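Local structure of sarcosine oxidase (Pyrococcus horikoshii, 1Y56) at residues V63-W71 / F338-M347; T311-E322 / Y364-R375. The protein is the FAD-binding beta subunit of an L-proline dehydrogenase complex and probably oxidises L-proline, passing the electrons on through the flavins of the complex. All blocks are in the same frame, centred on the assembly; numbering follows the deposited sequence.

Contact 1. Residues V63-W71 / F338-M347. With FAD (flavin-adenine dinucleotide), chain I.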
loop_
_atom_site.group_PDB
_atom_site.type_symbol
_atom_site.label_atom_id
_atom_site.label_comp_id
_atom_site.label_asym_id
_atom_site.label_seq_id
_atom_site.Cartn_x
_atom_site.Cartn_y
_atom_site.Cartn_z
ATOM N N VAL B 63 15.038 -62.518 6.081
ATOM C CA VAL B 63 15.287 -61.189 6.617
ATOM C C VAL B 63 14.242 -60.786 7.681
ATOM O O VAL B 63 14.594 -60.288 8.749
ATOM C CB VAL B 63 15.359 -60.146 5.486
ATOM C CG1 VAL B 63 15.437 -58.733 6.039
ATOM C CG2 VAL B 63 16.547 -60.426 4.591
ATOM N N MET B 64 12.967 -61.017 7.393
ATOM C CA MET B 64 11.911 -60.681 8.339
ATOM C C MET B 64 11.863 -61.589 9.576
ATOM O O MET B 64 11.557 -61.124 10.683
ATOM C CB MET B 64 10.548 -60.604 7.645
ATOM C CG MET B 64 10.362 -59.306 6.865
ATOM S SD MET B 64 11.003 -57.828 7.723
ATOM C CE MET B 64 9.939 -57.803 9.176
ATOM N N LYS B 65 12.169 -62.874 9.387
ATOM C CA LYS B 65 12.336 -63.782 10.511
ATOM C C LYS B 65 13.411 -63.203 11.426
ATOM O O LYS B 65 13.205 -63.036 12.630
ATOM C CB LYS B 65 12.749 -65.179 10.045
ATOM C CG LYS B 65 12.641 -66.238 11.140
ATOM C CD LYS B 65 13.810 -67.233 11.140
ATOM C CE LYS B 65 13.360 -68.645 11.581
ATOM N NZ LYS B 65 12.601 -68.743 12.874
ATOM N N ARG B 66 14.553 -62.871 10.846
ATOM C CA ARG B 66 15.606 -62.281 11.627
ATOM C C ARG B 66 15.126 -60.971 12.241
ATOM O O ARG B 66 15.293 -60.738 13.440
ATOM C CB ARG B 66 16.835 -62.055 10.761
ATOM C CG ARG B 66 17.972 -61.406 11.491
ATOM C CD ARG B 66 18.398 -62.265 12.617
ATOM N NE ARG B 66 19.416 -61.591 13.395
ATOM C CZ ARG B 66 19.563 -61.730 14.705
ATOM N NH1 ARG B 66 18.744 -62.522 15.390
ATOM N NH2 ARG B 66 20.523 -61.069 15.324
ATOM N N SER B 67 14.515 -60.129 11.413
ATOM C CA SER B 67 14.071 -58.817 11.851
ATOM C C SER B 67 13.202 -58.939 13.099
ATOM O O SER B 67 13.463 -58.257 14.103
ATOM C CB SER B 67 13.327 -58.091 10.738
ATOM O OG SER B 67 13.542 -56.698 10.840
ATOM N N VAL B 68 12.209 -59.830 13.047
ATOM C CA VAL B 68 11.331 -60.076 14.191
ATOM C C VAL B 68 12.098 -60.508 15.457
ATOM O O VAL B 68 11.735 -60.115 16.574
ATOM C CB VAL B 68 10.193 -61.049 13.837
ATOM C CG1 VAL B 68 9.367 -61.400 15.058
ATOM C CG2 VAL B 68 9.296 -60.409 12.793
ATOM N N GLU B 69 13.169 -61.281 15.295
ATOM C CA GLU B 69 13.996 -61.633 16.446
ATOM C C GLU B 69 14.582 -60.365 17.053
ATOM O O GLU B 69 14.604 -60.201 18.277
ATOM C CB GLU B 69 15.088 -62.636 16.072
ATOM C CG GLU B 69 14.560 -64.053 15.851
ATOM C CD GLU B 69 15.431 -64.919 14.930
ATOM O OE1 GLU B 69 14.869 -65.896 14.377
ATOM O OE2 GLU B 69 16.653 -64.642 14.759
ATOM N N LEU B 70 15.020 -59.446 16.199
ATOM C CA LEU B 70 15.592 -58.195 16.692
ATOM C C LEU B 70 14.535 -57.276 17.318
ATOM O O LEU B 70 14.806 -56.568 18.291
ATOM C CB LEU B 70 16.391 -57.484 15.597
ATOM C CG LEU B 70 17.629 -58.216 15.073
ATOM C CD1 LEU B 70 18.155 -57.518 13.841
ATOM C CD2 LEU B 70 18.708 -58.304 16.127
ATOM N N TRP B 71 13.325 -57.301 16.770
ATOM C CA TRP B 71 12.205 -56.595 17.393
ATOM C C TRP B 71 11.918 -57.115 18.809
ATOM O O TRP B 71 11.774 -56.323 19.728
ATOM C CB TRP B 71 10.945 -56.658 16.520
ATOM C CG TRP B 71 10.979 -55.730 15.338
ATOM C CD1 TRP B 71 10.972 -56.082 14.015
ATOM C CD2 TRP B 71 11.029 -54.301 15.372
ATOM N NE1 TRP B 71 11.010 -54.961 13.227
ATOM C CE2 TRP B 71 11.042 -53.853 14.031
ATOM C CE3 TRP B 71 11.050 -53.354 16.405
ATOM C CZ2 TRP B 71 11.079 -52.494 13.695
ATOM C CZ3 TRP B 71 11.094 -52.003 16.072
ATOM C CH2 TRP B 71 11.114 -51.588 14.725
ATOM N N PHE B 338 9.658 -50.123 7.385
ATOM C CA PHE B 338 9.722 -49.989 8.847
ATOM C C PHE B 338 10.024 -51.335 9.517
ATOM O O PHE B 338 10.963 -51.438 10.302
ATOM C CB PHE B 338 8.446 -49.356 9.403
ATOM C CG PHE B 338 8.222 -49.608 10.863
ATOM C CD1 PHE B 338 7.173 -50.419 11.286
ATOM C CD2 PHE B 338 9.042 -49.028 11.823
ATOM C CE1 PHE B 338 6.946 -50.654 12.658
ATOM C CE2 PHE B 338 8.827 -49.260 13.199
ATOM C CZ PHE B 338 7.781 -50.070 13.612
ATOM N N MET B 339 9.239 -52.356 9.175
ATOM C CA MET B 339 9.436 -53.705 9.688
ATOM C C MET B 339 10.831 -54.272 9.398
ATOM O O MET B 339 11.394 -54.994 10.218
ATOM C CB MET B 339 8.347 -54.636 9.169
ATOM C CG MET B 339 8.260 -54.776 7.666
ATOM S SD MET B 339 6.863 -55.833 7.204
ATOM C CE MET B 339 5.505 -54.675 6.967
ATOM N N MET B 340 11.403 -53.921 8.251
ATOM C CA MET B 340 12.711 -54.460 7.869
ATOM C C MET B 340 13.883 -53.851 8.641
ATOM O O MET B 340 14.941 -54.473 8.771
ATOM C CB MET B 340 12.947 -54.261 6.375
ATOM C CG MET B 340 12.250 -55.259 5.490
ATOM S SD MET B 340 12.545 -54.958 3.740
ATOM C CE MET B 340 14.308 -55.275 3.619
ATOM N N ALA B 341 13.682 -52.634 9.141
ATOM C CA ALA B 341 14.773 -51.775 9.584
ATOM C C ALA B 341 15.820 -52.436 10.478
ATOM O O ALA B 341 17.004 -52.366 10.160
ATOM C CB ALA B 341 14.230 -50.497 10.218
ATOM N N PRO B 342 15.401 -53.083 11.590
ATOM C CA PRO B 342 16.359 -53.731 12.482
ATOM C C PRO B 342 17.279 -54.691 11.750
ATOM O O PRO B 342 18.488 -54.706 12.011
ATOM C CB PRO B 342 15.456 -54.518 13.420
ATOM C CG PRO B 342 14.259 -53.708 13.497
ATOM C CD PRO B 342 14.030 -53.264 12.098
ATOM N N ALA B 343 16.713 -55.476 10.840
ATOM C CA ALA B 343 17.508 -56.383 10.034
ATOM C C ALA B 343 18.398 -55.671 9.018
ATOM O O ALA B 343 19.564 -56.047 8.866
ATOM C CB ALA B 343 16.637 -57.421 9.365
ATOM N N VAL B 344 17.889 -54.650 8.324
ATOM C CA VAL B 344 18.762 -53.973 7.350
ATOM C C VAL B 344 19.900 -53.238 8.064
ATOM O O VAL B 344 21.000 -53.093 7.510
ATOM C CB VAL B 344 18.034 -53.053 6.318
ATOM C CG1 VAL B 344 16.666 -53.593 5.974
ATOM C CG2 VAL B 344 17.959 -51.619 6.789
ATOM N N GLY B 345 19.634 -52.797 9.296
ATOM C CA GLY B 345 20.660 -52.189 10.130
ATOM C C GLY B 345 21.795 -53.184 10.256
ATOM O O GLY B 345 22.941 -52.893 9.885
ATOM N N GLU B 346 21.455 -54.375 10.744
ATOM C CA GLU B 346 22.397 -55.482 10.851
ATOM C C GLU B 346 23.144 -55.756 9.534
ATOM O O GLU B 346 24.371 -55.813 9.532
ATOM C CB GLU B 346 21.671 -56.738 11.331
ATOM C CG GLU B 346 22.566 -57.810 11.932
ATOM C CD GLU B 346 21.762 -58.991 12.469
ATOM O OE1 GLU B 346 21.579 -59.058 13.715
ATOM O OE2 GLU B 346 21.302 -59.833 11.647
ATOM N N MET B 347 22.416 -55.908 8.428
ATOM C CA MET B 347 23.038 -56.159 7.120
ATOM C C MET B 347 24.036 -55.077 6.693
ATOM O O MET B 347 25.165 -55.390 6.330
ATOM C CB MET B 347 21.973 -56.287 6.035
ATOM C CG MET B 347 21.301 -57.627 5.951
ATOM S SD MET B 347 19.814 -57.470 4.950
ATOM C CE MET B 347 19.756 -59.079 4.207
HETATM P PA FAD I . 12.204 -42.036 6.100
HETATM O O1A FAD I . 11.511 -41.139 5.118
HETATM O O2A FAD I . 11.495 -42.373 7.385
HETATM O O5B FAD I . 13.662 -41.434 6.395
HETATM C C5B FAD I . 14.375 -40.712 5.405
HETATM C C4B FAD I . 14.861 -39.437 6.065
HETATM O O4B FAD I . 15.867 -38.844 5.253
HETATM C C3B FAD I . 13.758 -38.395 6.237
HETATM O O3B FAD I . 13.516 -38.170 7.635
HETATM C C2B FAD I . 14.294 -37.155 5.542
HETATM O O2B FAD I . 14.179 -35.964 6.304
HETATM C C1B FAD I . 15.765 -37.438 5.407
HETATM N N9A FAD I . 16.365 -36.694 4.278
HETATM C C8A FAD I . 15.901 -36.579 3.019
HETATM N N7A FAD I . 16.751 -35.786 2.325
HETATM C C5A FAD I . 17.740 -35.412 3.160
HETATM C C6A FAD I . 18.881 -34.628 3.021
HETATM N N6A FAD I . 19.180 -34.052 1.830
HETATM N N1A FAD I . 19.690 -34.447 4.083
HETATM C C2A FAD I . 19.416 -35.012 5.278
HETATM N N3A FAD I . 18.324 -35.776 5.445
HETATM C C4A FAD I . 17.486 -35.988 4.395
HETATM N N1 FAD I . 6.273 -49.854 6.691
HETATM C C2 FAD I . 6.133 -50.969 7.432
HETATM O O2 FAD I . 7.115 -51.721 7.569
HETATM N N3 FAD I . 4.971 -51.301 8.029
HETATM C C4 FAD I . 3.871 -50.531 7.929
HETATM O O4 FAD I . 2.801 -50.852 8.500
HETATM C C4X FAD I . 3.927 -49.368 7.171
HETATM N N5 FAD I . 2.862 -48.541 7.016
HETATM C C5X FAD I . 2.969 -47.408 6.273
HETATM C C6 FAD I . 1.847 -46.580 6.140
HETATM C C7 FAD I . 1.922 -45.402 5.391
HETATM C C7M FAD I . 0.701 -44.519 5.255
HETATM C C8 FAD I . 3.133 -45.061 4.770
HETATM C C8M FAD I . 3.271 -43.830 3.962
HETATM C C9 FAD I . 4.251 -45.884 4.899
HETATM C C9A FAD I . 4.187 -47.057 5.651
HETATM N N10 FAD I . 5.285 -47.835 5.760
HETATM C C10 FAD I . 5.224 -49.029 6.519
HETATM C "C1'" FAD I . 6.520 -47.458 5.081
HETATM C "C2'" FAD I . 7.552 -46.982 6.069
HETATM O "O2'" FAD I . 7.097 -45.741 6.592
HETATM C "C3'" FAD I . 8.846 -46.748 5.325
HETATM O "O3'" FAD I . 9.218 -47.945 4.628
HETATM C "C4'" FAD I . 9.938 -46.359 6.304
HETATM O "O4'" FAD I . 9.576 -45.183 7.050
HETATM C "C5'" FAD I . 11.242 -46.100 5.574
HETATM O "O5'" FAD I . 12.107 -45.532 6.547
HETATM P P FAD I . 13.339 -44.663 6.052
HETATM O O1P FAD I . 13.991 -45.421 4.926
HETATM O O2P FAD I . 14.107 -44.267 7.281
HETATM O O3P FAD I . 12.574 -43.418 5.372
#

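Contact 2. Residues T311-E322 / Y364-R375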
loop_
_atom_site.group_PDB
_atom_site.type_symbol
_atom_site.label_atom_id
_atom_site.label_comp_id
_atom_site.label_asym_id
_atom_site.label_seq_id
_atom_site.Cartn_x
_atom_site.Cartn_y
_atom_site.Cartn_z
ATOM N N THR B 311 10.237 -49.073 -5.837
ATOM C CA THR B 311 11.039 -49.566 -6.955
ATOM C C THR B 311 10.166 -50.430 -7.865
ATOM O O THR B 311 9.077 -50.853 -7.457
ATOM C CB THR B 311 12.226 -50.413 -6.489
ATOM O OG1 THR B 311 11.745 -51.544 -5.753
ATOM C CG2 THR B 311 13.184 -49.591 -5.637
ATOM N N PRO B 312 10.635 -50.708 -9.096
ATOM C CA PRO B 312 9.870 -51.502 -10.054
ATOM C C PRO B 312 9.492 -52.902 -9.576
ATOM O O PRO B 312 8.518 -53.471 -10.074
ATOM C CB PRO B 312 10.806 -51.602 -11.253
ATOM C CG PRO B 312 11.674 -50.428 -11.135
ATOM C CD PRO B 312 11.907 -50.257 -9.678
ATOM N N ASP B 313 10.249 -53.454 -8.632
ATOM C CA ASP B 313 9.925 -54.771 -8.094
ATOM C C ASP B 313 9.579 -54.728 -6.607
ATOM O O ASP B 313 9.676 -55.738 -5.920
ATOM C CB ASP B 313 11.038 -55.786 -8.380
ATOM C CG ASP B 313 12.355 -55.433 -7.704
ATOM O OD1 ASP B 313 13.380 -56.080 -8.031
ATOM O OD2 ASP B 313 12.381 -54.517 -6.852
ATOM N N SER B 314 9.186 -53.561 -6.105
ATOM C CA SER B 314 8.794 -53.424 -4.697
ATOM C C SER B 314 9.792 -53.959 -3.663
ATOM O O SER B 314 9.396 -54.293 -2.553
ATOM C CB SER B 314 7.423 -54.055 -4.454
ATOM O OG SER B 314 6.406 -53.242 -5.011
ATOM N N ASN B 315 11.069 -54.034 -4.029
ATOM C CA ASN B 315 12.139 -54.394 -3.106
ATOM C C ASN B 315 13.143 -53.259 -2.997
ATOM O O ASN B 315 13.377 -52.549 -3.968
ATOM C CB ASN B 315 12.861 -55.656 -3.570
ATOM C CG ASN B 315 12.097 -56.920 -3.239
ATOM O OD1 ASN B 315 12.209 -57.456 -2.135
ATOM N ND2 ASN B 315 11.336 -57.417 -4.199
ATOM N N PRO B 316 13.741 -53.069 -1.812
ATOM C CA PRO B 316 14.714 -51.994 -1.684
ATOM C C PRO B 316 15.989 -52.209 -2.485
ATOM O O PRO B 316 16.208 -53.286 -3.031
ATOM C CB PRO B 316 15.030 -52.004 -0.194
ATOM C CG PRO B 316 14.696 -53.377 0.253
ATOM C CD PRO B 316 13.534 -53.774 -0.534
ATOM N N ALA B 317 16.795 -51.156 -2.566
ATOM C CA ALA B 317 18.164 -51.233 -3.052
ATOM C C ALA B 317 19.074 -51.063 -1.854
ATOM O O ALA B 317 19.164 -49.973 -1.270
ATOM C CB ALA B 317 18.438 -50.161 -4.066
ATOM N N ILE B 318 19.717 -52.161 -1.473
ATOM C CA ILE B 318 20.585 -52.198 -0.319
ATOM C C ILE B 318 21.875 -52.820 -0.783
ATOM O O ILE B 318 21.915 -53.999 -1.130
ATOM C CB ILE B 318 19.961 -53.017 0.824
ATOM C CG1 ILE B 318 18.591 -52.426 1.206
ATOM C CG2 ILE B 318 20.907 -53.072 2.021
ATOM C CD1 ILE B 318 17.726 -53.332 2.065
ATOM N N GLY B 319 22.924 -52.013 -0.824
ATOM C CA GLY B 319 24.238 -52.504 -1.218
ATOM C C GLY B 319 25.326 -51.448 -1.321
ATOM O O GLY B 319 25.077 -50.253 -1.121
ATOM N N ARG B 320 26.542 -51.910 -1.608
ATOM C CA ARG B 320 27.667 -51.027 -1.904
ATOM C C ARG B 320 27.592 -50.584 -3.359
ATOM O O ARG B 320 27.365 -51.401 -4.258
ATOM C CB ARG B 320 29.001 -51.741 -1.646
ATOM C CG ARG B 320 30.225 -51.000 -2.172
ATOM C CD ARG B 320 30.714 -49.866 -1.246
ATOM N NE ARG B 320 31.578 -48.916 -1.951
ATOM C CZ ARG B 320 32.837 -49.159 -2.319
ATOM N NH1 ARG B 320 33.540 -48.241 -2.969
ATOM N NH2 ARG B 320 33.400 -50.327 -2.052
ATOM N N ILE B 321 27.763 -49.289 -3.584
ATOM C CA ILE B 321 27.974 -48.786 -4.922
ATOM C C ILE B 321 29.479 -48.689 -5.100
ATOM O O ILE B 321 30.172 -47.990 -4.348
ATOM C CB ILE B 321 27.295 -47.433 -5.133
ATOM C CG1 ILE B 321 25.785 -47.549 -4.859
ATOM C CG2 ILE B 321 27.618 -46.876 -6.529
ATOM C CD1 ILE B 321 25.032 -48.520 -5.758
ATOM N N GLU B 322 29.969 -49.410 -6.102
ATOM C CA GLU B 322 31.396 -49.692 -6.241
ATOM C C GLU B 322 32.209 -48.545 -6.857
ATOM O O GLU B 322 33.383 -48.343 -6.510
ATOM C CB GLU B 322 31.583 -50.976 -7.054
ATOM C CG GLU B 322 32.738 -51.843 -6.587
ATOM C CD GLU B 322 32.427 -52.628 -5.308
ATOM O OE1 GLU B 322 31.311 -53.188 -5.203
ATOM O OE2 GLU B 322 33.308 -52.695 -4.416
ATOM N N TYR B 364 18.613 -57.717 -2.748
ATOM C CA TYR B 364 18.353 -56.275 -2.804
ATOM C C TYR B 364 19.459 -55.530 -3.550
ATOM O O TYR B 364 19.715 -54.353 -3.283
ATOM C CB TYR B 364 18.177 -55.704 -1.384
ATOM C CG TYR B 364 17.275 -56.551 -0.510
ATOM C CD1 TYR B 364 17.793 -57.319 0.537
ATOM C CD2 TYR B 364 15.905 -56.615 -0.755
ATOM C CE1 TYR B 364 16.956 -58.110 1.331
ATOM C CE2 TYR B 364 15.063 -57.406 0.028
ATOM C CZ TYR B 364 15.590 -58.146 1.064
ATOM O OH TYR B 364 14.738 -58.921 1.818
ATOM N N ASP B 365 20.099 -56.225 -4.490
ATOM C CA ASP B 365 21.198 -55.678 -5.282
ATOM C C ASP B 365 20.801 -54.388 -6.005
ATOM O O ASP B 365 19.886 -54.384 -6.838
ATOM C CB ASP B 365 21.696 -56.724 -6.286
ATOM C CG ASP B 365 23.004 -56.329 -6.969
ATOM O OD1 ASP B 365 23.473 -57.122 -7.803
ATOM O OD2 ASP B 365 23.574 -55.250 -6.691
ATOM N N PRO B 366 21.483 -53.280 -5.662
ATOM C CA PRO B 366 21.385 -51.988 -6.332
ATOM C C PRO B 366 21.558 -52.081 -7.842
ATOM O O PRO B 366 20.984 -51.280 -8.577
ATOM C CB PRO B 366 22.562 -51.218 -5.749
ATOM C CG PRO B 366 22.722 -51.769 -4.395
ATOM C CD PRO B 366 22.402 -53.225 -4.511
ATOM N N TYR B 367 22.344 -53.048 -8.296
ATOM C CA TYR B 367 22.625 -53.182 -9.718
ATOM C C TYR B 367 21.579 -53.983 -10.500
ATOM O O TYR B 367 21.628 -54.041 -11.734
ATOM C CB TYR B 367 24.026 -53.759 -9.931
ATOM C CG TYR B 367 25.117 -52.841 -9.438
ATOM C CD1 TYR B 367 25.537 -51.742 -10.199
ATOM C CD2 TYR B 367 25.725 -53.061 -8.210
ATOM C CE1 TYR B 367 26.544 -50.890 -9.743
ATOM C CE2 TYR B 367 26.734 -52.221 -7.751
ATOM C CZ TYR B 367 27.140 -51.137 -8.516
ATOM O OH TYR B 367 28.136 -50.307 -8.031
ATOM N N ARG B 368 20.618 -54.575 -9.805
ATOM C CA ARG B 368 19.695 -55.475 -10.484
ATOM C C ARG B 368 18.917 -54.818 -11.615
ATOM O O ARG B 368 18.559 -55.483 -12.577
ATOM C CB ARG B 368 18.750 -56.184 -9.496
ATOM C CG ARG B 368 17.658 -55.341 -8.867
ATOM C CD ARG B 368 16.876 -56.184 -7.874
ATOM N NE ARG B 368 15.851 -55.438 -7.142
ATOM C CZ ARG B 368 16.082 -54.679 -6.071
ATOM N NH1 ARG B 368 17.314 -54.527 -5.599
ATOM N NH2 ARG B 368 15.078 -54.060 -5.476
ATOM N N PHE B 369 18.675 -53.514 -11.501
ATOM C CA PHE B 369 17.723 -52.834 -12.381
ATOM C C PHE B 369 18.299 -52.556 -13.756
ATOM O O PHE B 369 17.625 -52.783 -14.765
ATOM C CB PHE B 369 17.214 -51.537 -11.750
ATOM C CG PHE B 369 16.638 -51.714 -10.382
ATOM C CD1 PHE B 369 15.413 -52.338 -10.207
ATOM C CD2 PHE B 369 17.325 -51.251 -9.265
ATOM C CE1 PHE B 369 14.878 -52.508 -8.941
ATOM C CE2 PHE B 369 16.798 -51.413 -7.987
ATOM C CZ PHE B 369 15.570 -52.037 -7.824
ATOM N N GLU B 370 19.538 -52.067 -13.788
ATOM C CA GLU B 370 20.234 -51.852 -15.045
ATOM C C GLU B 370 20.531 -53.195 -15.690
ATOM O O GLU B 370 20.343 -53.352 -16.891
ATOM C CB GLU B 370 21.500 -51.005 -14.875
ATOM C CG GLU B 370 22.746 -51.731 -14.382
ATOM C CD GLU B 370 23.963 -50.809 -14.254
ATOM O OE1 GLU B 370 25.024 -51.295 -13.804
ATOM O OE2 GLU B 370 23.869 -49.603 -14.593
ATOM N N ARG B 371 20.952 -54.169 -14.888
ATOM C CA ARG B 371 21.150 -55.530 -15.373
ATOM C C ARG B 371 19.873 -56.187 -15.905
ATOM O O ARG B 371 19.933 -57.288 -16.437
ATOM C CB ARG B 371 21.739 -56.411 -14.273
ATOM C CG ARG B 371 23.203 -56.786 -14.472
ATOM C CD ARG B 371 24.189 -55.901 -13.680
ATOM N NE ARG B 371 24.292 -56.212 -12.240
ATOM C CZ ARG B 371 23.825 -57.305 -11.612
ATOM N NH1 ARG B 371 23.998 -57.416 -10.299
ATOM N NH2 ARG B 371 23.195 -58.287 -12.263
ATOM N N GLY B 372 18.726 -55.527 -15.744
ATOM C CA GLY B 372 17.428 -56.088 -16.139
ATOM C C GLY B 372 16.836 -57.171 -15.238
ATOM O O GLY B 372 15.820 -57.770 -15.581
ATOM N N GLU B 373 17.438 -57.416 -14.075
ATOM C CA GLU B 373 17.012 -58.521 -13.198
ATOM C C GLU B 373 16.073 -58.133 -12.042
ATOM O O GLU B 373 16.512 -57.985 -10.900
ATOM C CB GLU B 373 18.234 -59.257 -12.652
ATOM C CG GLU B 373 19.156 -59.785 -13.735
ATOM C CD GLU B 373 20.512 -60.205 -13.194
ATOM O OE1 GLU B 373 21.147 -61.086 -13.826
ATOM O OE2 GLU B 373 20.935 -59.659 -12.139
ATOM N N LEU B 374 14.784 -57.991 -12.345
ATOM C CA LEU B 374 13.772 -57.689 -11.327
ATOM C C LEU B 374 13.342 -58.948 -10.573
ATOM O O LEU B 374 13.239 -60.033 -11.148
ATOM C CB LEU B 374 12.536 -57.003 -11.944
ATOM C CG LEU B 374 12.624 -55.668 -12.705
ATOM C CD1 LEU B 374 11.226 -55.118 -13.016
ATOM C CD2 LEU B 374 13.443 -54.632 -11.949
ATOM N N ARG B 375 13.068 -58.789 -9.285
ATOM C CA ARG B 375 12.713 -59.914 -8.426
ATOM C C ARG B 375 11.223 -60.236 -8.506
ATOM O O ARG B 375 10.408 -59.350 -8.723
ATOM C CB ARG B 375 13.137 -59.618 -6.985
ATOM C CG ARG B 375 14.582 -59.138 -6.838
ATOM C CD ARG B 375 15.566 -60.250 -7.154
ATOM N NE ARG B 375 16.911 -59.983 -6.641
ATOM C CZ ARG B 375 18.023 -60.010 -7.375
ATOM N NH1 ARG B 375 19.204 -59.760 -6.813
ATOM N NH2 ARG B 375 17.959 -60.295 -8.670
#

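Contact 1. Residues V63-W71 / F338-M347
S67 and A343 mark the closest backbone approach of two helices whose segments cross almost at right angles, at 94°, with axes 7.6 Å apart. The small side chain of S67 is consistent with so close an approach. It sits as a knob among M339, M340, P342 and A343. S67 OG donates to M339 O at 2.8 Å, in the carbonyl plane. A343 N, in the kink made by P342, gives S67 OG a weak bond in return. M339 O takes a second bond from W71 NE1, at 3.0 Å and nearly straight, the donor tilted from the carbonyl plane. Two donors of helix 58-78 thus hold this one carbonyl. The same indole lies against P342. P342 CG stands 3.6 Å from the centroid of the W71 five-membered ring, in a CH-pi contact over the face. The benzo end of W71 meets the F338 ring obliquely, with planes at 51°.

Toward the C-terminal end of segment 338-347, R66 grips E346 side-on. R66 NE bonds to E346 OE2 at 3.1 Å and R66 NH2 to E346 OE1 at 2.8 Å, each on a syn lone pair, and the two planes are nearly coplanar. R66 NH1 also reaches E69, which fixes the guanidinium from a second side. CD2 of L70 lies over one of its faces. V63 sets its CG1, anti to the backbone N (chi1 173°), against A343 CB, while CG2 touches M347 CE. The bent chain of M64 brings its CE against M339 CB at 3.5 Å.

The start of segment 338-347 meets the flavin: M339 N donates to FAD O2 at 2.7 Å. Helix 337-354, with this amide near its N-terminus on the pyrimidine carbonyl, is characteristic of FAD-dependent oxidoreductases with a Rossmann-type FAD domain, and helix 58-78 packs across it.

Contact 2. Residues T311-E322 / Y364-R375
D313 carries its carboxylate between backbone N and carbonyl carbon (chi1 64°), and R368 makes the same choice (chi1 72°) before running straight out to NE. The two side chains come from opposite directions and meet side-on. R368 NE bonds to D313 OD1 at 2.7 Å and R368 NH2 to D313 OD2 at 3.1 Å, both on syn lone pairs, with the planes 11° apart. R375 N adds a straight bond to D313 OD1 on its anti side. N315 N closes an Asx turn onto OD2 from above the carboxylate plane. Each carboxylate oxygen thus has two donors. R368 NH2 goes on to P316 O at 2.8 Å, approaching above the carbonyl plane, and NH1 bonds to D365 O within its own segment. A leucine in place of R368 would probably leave the D313 carboxylate without its countercharge and P316 O without the guanidinium donor.

The contact ties the C-terminal tail to the edge of the Rossmann-type FAD domain, where strands 317-318 and 320-321 pair antiparallel with strand 327-331. I318 N donates to Y364 O at 2.8 Å, in the carbonyl plane. P366 CG packs on the backbone of G319, and P366 CB also touches I321 CD1 at 3.7 Å. Further along, Y367 OH accepts from E322 N at 2.8 Å, near the ring plane, and is also bonded to E323. P316 and I318 lie alongside Y364, whose OH bonds to N60. On the outer side, P312 CD rests obliquely on the F369 ring, and P312 CB meets L374 CD1 at 4.0 Å.

How the contacts relate
Contacts 1 and 2 have centres about 19 Å apart, and their segments alternate along the chain. They also touch directly. M340 CE packs on P316 CG at 3.9 Å, and V63 CG2 lies 3.6 Å from Y364 OH. V344 CG1 meets I318 CD1 at 4.1 Å. Helix 337-354 therefore has segment 63-71 and segment 311-322 packed against it, and Y364 of the tail touches both V63 and M347. Contact 1 holds F338 and M339 of the FAD pocket, and the F338 side chain is about 9 Å from the FMN. Contact 2 is set further back, with the P316 side chain about 8 Å from the FAD.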